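Local coordinates for protein superoxide dismutase [Fe] (Sulfolobus acidocaldarius, PDB 1B06) that destroys toxic superoxide radicals, converting two superoxide anions and two protons into hydrogen peroxide and dioxygen at one iron ion per subunit, at residues 4-9 with 49-53; 127-132 with 184-188. One frame throughout, in Å; residues are numbered along the deposited sequence.

From the N terminus, the irregular arm 4-9, largely extended from Gln-5 on, runs along helix 27-57 and meets its turn 49-53, so contact 1 closes a loop of 39 residues, 22 of them helical, and ties the arm to the first helix of the alpha-hairpin domain. The chain then passes through helix 67-89 into the C-terminal domain. There contact 2 joins the end of helix 116-129 to the start of helix 184-191, enclosing the three-stranded antiparallel sheet and helix 177-180. The loops neither nest nor cross: contact 1 closes before contact 2 opens. Their centres lie 36 Å apart, on opposite sides of the chain's centre, yet both touch the second subunit.

Contact 1 (4-9 with 49-53); sequences IQLKRY and LDRLE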
# COMPACT_ATOMS: atom_id res chain seq x y z
N ILE A 4 -6.44 -28.22 18.39
CA ILE A 4 -6.52 -26.87 17.85
C ILE A 4 -5.69 -25.89 18.67
O ILE A 4 -6.14 -25.37 19.69
CB ILE A 4 -7.98 -26.35 17.81
CG1 ILE A 4 -8.96 -27.53 17.92
CG2 ILE A 4 -8.19 -25.53 16.55
CD1 ILE A 4 -9.89 -27.73 16.73
N GLN A 5 -4.47 -25.65 18.22
CA GLN A 5 -3.58 -24.74 18.92
C GLN A 5 -2.47 -24.23 18.03
O GLN A 5 -1.84 -24.98 17.29
CB GLN A 5 -2.98 -25.44 20.14
CG GLN A 5 -1.96 -24.61 20.90
CD GLN A 5 -1.43 -25.35 22.11
OE1 GLN A 5 -1.87 -25.12 23.24
NE2 GLN A 5 -0.47 -26.24 21.88
N LEU A 6 -2.23 -22.92 18.10
CA LEU A 6 -1.19 -22.29 17.31
C LEU A 6 -0.07 -21.91 18.28
O LEU A 6 -0.33 -21.63 19.46
CB LEU A 6 -1.72 -21.03 16.61
CG LEU A 6 -2.96 -21.18 15.72
CD1 LEU A 6 -3.51 -19.81 15.35
CD2 LEU A 6 -2.59 -21.95 14.47
N LYS A 7 1.17 -21.91 17.80
CA LYS A 7 2.30 -21.55 18.64
C LYS A 7 2.47 -20.03 18.67
O LYS A 7 2.07 -19.33 17.74
CB LYS A 7 3.57 -22.20 18.10
CG LYS A 7 4.82 -21.92 18.93
CD LYS A 7 5.30 -23.17 19.66
CE LYS A 7 6.21 -22.81 20.84
NZ LYS A 7 6.45 -23.98 21.74
N ARG A 8 3.04 -19.52 19.75
CA ARG A 8 3.25 -18.09 19.88
C ARG A 8 4.72 -17.76 19.65
O ARG A 8 5.56 -18.65 19.66
CB ARG A 8 2.82 -17.61 21.26
CG ARG A 8 1.37 -17.92 21.60
CD ARG A 8 0.41 -17.15 20.71
NE ARG A 8 -0.98 -17.28 21.15
CZ ARG A 8 -1.73 -18.35 20.95
NH1 ARG A 8 -1.23 -19.40 20.31
NH2 ARG A 8 -2.98 -18.38 21.40
N TYR A 9 5.01 -16.48 19.46
CA TYR A 9 6.38 -16.05 19.23
C TYR A 9 7.08 -15.69 20.54
O TYR A 9 6.43 -15.27 21.50
CB TYR A 9 6.40 -14.83 18.29
CG TYR A 9 6.00 -15.17 16.87
CD1 TYR A 9 6.89 -15.80 16.00
CD2 TYR A 9 4.71 -14.92 16.42
CE1 TYR A 9 6.50 -16.17 14.71
CE2 TYR A 9 4.31 -15.29 15.13
CZ TYR A 9 5.21 -15.91 14.29
OH TYR A 9 4.82 -16.30 13.04
N LEU A 49 -2.83 -13.66 17.50
CA LEU A 49 -2.85 -15.10 17.28
C LEU A 49 -3.89 -15.73 18.22
O LEU A 49 -4.52 -16.72 17.88
CB LEU A 49 -1.47 -15.69 17.55
CG LEU A 49 -0.44 -15.59 16.41
CD1 LEU A 49 0.87 -16.23 16.84
CD2 LEU A 49 -0.98 -16.27 15.17
N ASP A 50 -4.05 -15.14 19.39
CA ASP A 50 -5.03 -15.62 20.36
C ASP A 50 -6.42 -15.51 19.73
O ASP A 50 -7.21 -16.46 19.78
CB ASP A 50 -4.98 -14.77 21.63
CG ASP A 50 -3.75 -15.04 22.47
OD1 ASP A 50 -3.19 -16.15 22.37
OD2 ASP A 50 -3.33 -14.14 23.22
N ARG A 51 -6.71 -14.35 19.13
CA ARG A 51 -8.00 -14.12 18.49
C ARG A 51 -8.21 -15.06 17.30
O ARG A 51 -9.29 -15.62 17.14
CB ARG A 51 -8.10 -12.67 18.02
CG ARG A 51 -8.75 -11.76 19.03
CD ARG A 51 -8.79 -10.32 18.54
NE ARG A 51 -9.97 -10.04 17.73
CZ ARG A 51 -11.23 -10.05 18.18
NH1 ARG A 51 -11.48 -10.34 19.45
NH2 ARG A 51 -12.24 -9.76 17.36
N LEU A 52 -7.18 -15.23 16.48
CA LEU A 52 -7.29 -16.11 15.32
C LEU A 52 -7.56 -17.54 15.78
O LEU A 52 -8.35 -18.26 15.18
CB LEU A 52 -6.00 -16.06 14.49
CG LEU A 52 -6.01 -16.84 13.16
CD1 LEU A 52 -7.21 -16.39 12.31
CD2 LEU A 52 -4.71 -16.60 12.40
N GLU A 53 -6.90 -17.94 16.86
CA GLU A 53 -7.08 -19.28 17.40
C GLU A 53 -8.52 -19.47 17.86
O GLU A 53 -9.14 -20.50 17.57
CB GLU A 53 -6.13 -19.48 18.58
CG GLU A 53 -5.98 -20.91 19.02
CD GLU A 53 -5.02 -21.05 20.18
OE1 GLU A 53 -5.35 -20.56 21.28
OE2 GLU A 53 -3.94 -21.64 20.00
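Leu-49, on helix 27-57 of the alpha-hairpin domain, forms the apolar centre with Leu-6 of the N-terminal arm: both CA-to-CB bonds point toward the opposite segment, and Leu-6 CD1 lies 4.4 Å from Leu-49 CD2 and 4.5 Å from Leu-52 CG. Tyr-9 extends this patch, its CE2 4.0 Å from Leu-49 CD1, while its OH is hydrogen-bonded to Asp-141 OD2 of the second subunit. Leu-49 CB covers one face of the Arg-8 guanidinium. At the edge of that group, Arg-8 NE donates to Asp-50 OD1 at 2.8 Å and Arg-8 NH2 to Asp-50 OD1 at a very short 2.4 Å; a weak hydrogen bond from Arg-8 NH2 to Glu-53 OE1 at 3.2 Å completes a salt-bridge network. Glu-53 OE2 accepts a hydrogen bond from Leu-6 N (2.9 Å, N-H...O angle 168°). One arginine thus bridges acids three residues apart on the helix, and Glu-53 serves both charge and backbone: the arm is held by directional polar bonds bordering a leucine core.

Contact 2 (127-132 with 184-188); sequences ANSLPG and RGDYL
Arg-184, Leu-188 and Asn-128 carry most of this contact, in which the end of helix 116-129 and the loop after it face the first turn of helix 184-191. In register, Asn-128 CA is 6.7 Å from Gly-185 CA and Ala-127 CA 8.0 Å from Leu-188 CA. Leu-130 has phi/psi -58/119° and Gly-132 97/-153°, where a CB would jam against the preceding carbonyl oxygen. Arg-184 (chi1 t, chi2 -141°, chi3 -116°) reaches along this loop: its NH2 and NH1 both donate to Leu-130 O, at 3.0 and 3.1 Å, and Arg-184 NH2 lies 2.6 Å from Gly-132 O. Arg-184 NE forms a salt bridge with Glu-171 OE1. Leu-188 (m, t) brings CD1 to 3.9 Å from Ala-127 CB and 3.4 Å from Asn-128 OD1. Asn-128 (chi1 m) works through water: one donates to its OD1 at 2.5 Å and weakly accepts from Arg-184 NH1; a second donates to Gly-185 O at 2.9 Å and weakly accepts from Asn-128 ND2. The Arg-184 guanidinium thus ties helix 116-129 and its following loop to helix 184-191, whose Leu-188 packs on Val-169 of strand 165-170, within the C-terminal domain of the iron/manganese superoxide dismutases.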
# COMPACT_ATOMS: atom_id res chain seq x y z
N ALA A 127 18.52 3.25 -0.41
CA ALA A 127 18.07 3.49 0.96
C ALA A 127 17.56 4.91 1.15
O ALA A 127 16.58 5.15 1.87
CB ALA A 127 19.21 3.22 1.94
N ASN A 128 18.23 5.87 0.52
CA ASN A 128 17.83 7.26 0.63
C ASN A 128 16.61 7.61 -0.20
O ASN A 128 16.01 8.67 -0.00
CB ASN A 128 19.00 8.16 0.24
CG ASN A 128 19.97 8.36 1.38
OD1 ASN A 128 19.62 8.92 2.41
ND2 ASN A 128 21.20 7.90 1.19
N SER A 129 16.24 6.73 -1.14
CA SER A 129 15.09 6.98 -2.00
C SER A 129 13.77 6.50 -1.38
O SER A 129 12.69 6.83 -1.87
CB SER A 129 15.28 6.31 -3.36
OG SER A 129 15.05 4.92 -3.29
N LEU A 130 13.88 5.72 -0.31
CA LEU A 130 12.70 5.20 0.38
C LEU A 130 11.78 6.32 0.86
O LEU A 130 12.18 7.18 1.65
CB LEU A 130 13.15 4.34 1.57
CG LEU A 130 12.09 3.95 2.60
CD1 LEU A 130 11.15 2.92 2.00
CD2 LEU A 130 12.75 3.39 3.84
N PRO A 131 10.52 6.34 0.38
CA PRO A 131 9.58 7.39 0.79
C PRO A 131 8.90 7.09 2.13
O PRO A 131 7.91 6.36 2.20
CB PRO A 131 8.57 7.43 -0.36
CG PRO A 131 8.59 6.04 -0.93
CD PRO A 131 9.93 5.41 -0.60
N GLY A 132 9.44 7.66 3.21
CA GLY A 132 8.85 7.44 4.51
C GLY A 132 9.54 6.35 5.31
O GLY A 132 10.72 6.09 5.12
N ARG A 184 18.49 11.37 8.17
CA ARG A 184 18.51 9.96 7.82
C ARG A 184 19.78 9.56 7.07
O ARG A 184 20.33 8.47 7.29
CB ARG A 184 17.27 9.64 6.99
CG ARG A 184 16.90 8.18 6.93
CD ARG A 184 16.43 7.84 5.54
NE ARG A 184 15.04 7.42 5.51
CZ ARG A 184 14.26 7.49 4.44
NH1 ARG A 184 14.73 7.97 3.30
NH2 ARG A 184 13.01 7.07 4.51
N GLY A 185 20.25 10.43 6.18
CA GLY A 185 21.45 10.15 5.41
C GLY A 185 22.67 9.97 6.28
O GLY A 185 23.51 9.13 6.00
N ASP A 186 22.78 10.78 7.34
CA ASP A 186 23.89 10.70 8.27
C ASP A 186 23.86 9.36 9.00
O ASP A 186 24.90 8.76 9.24
CB ASP A 186 23.81 11.83 9.30
CG ASP A 186 24.09 13.19 8.70
OD1 ASP A 186 23.99 13.33 7.46
OD2 ASP A 186 24.42 14.11 9.47
N TYR A 187 22.66 8.91 9.34
CA TYR A 187 22.48 7.64 10.04
C TYR A 187 22.92 6.49 9.15
O TYR A 187 23.61 5.57 9.61
CB TYR A 187 21.00 7.47 10.45
CG TYR A 187 20.54 6.04 10.64
CD1 TYR A 187 21.03 5.26 11.68
CD2 TYR A 187 19.58 5.48 9.78
CE1 TYR A 187 20.58 3.94 11.87
CE2 TYR A 187 19.13 4.17 9.96
CZ TYR A 187 19.62 3.41 11.01
OH TYR A 187 19.17 2.11 11.18
N LEU A 188 22.54 6.54 7.88
CA LEU A 188 22.92 5.48 6.94
C LEU A 188 24.43 5.38 6.77
O LEU A 188 24.97 4.29 6.64
CB LEU A 188 22.25 5.72 5.59
CG LEU A 188 20.73 5.53 5.58
CD1 LEU A 188 20.14 6.13 4.30
CD2 LEU A 188 20.40 4.04 5.69
O HOH W 1 17.47 9.92 3.26
O HOH W 2 23.80 8.57 3.21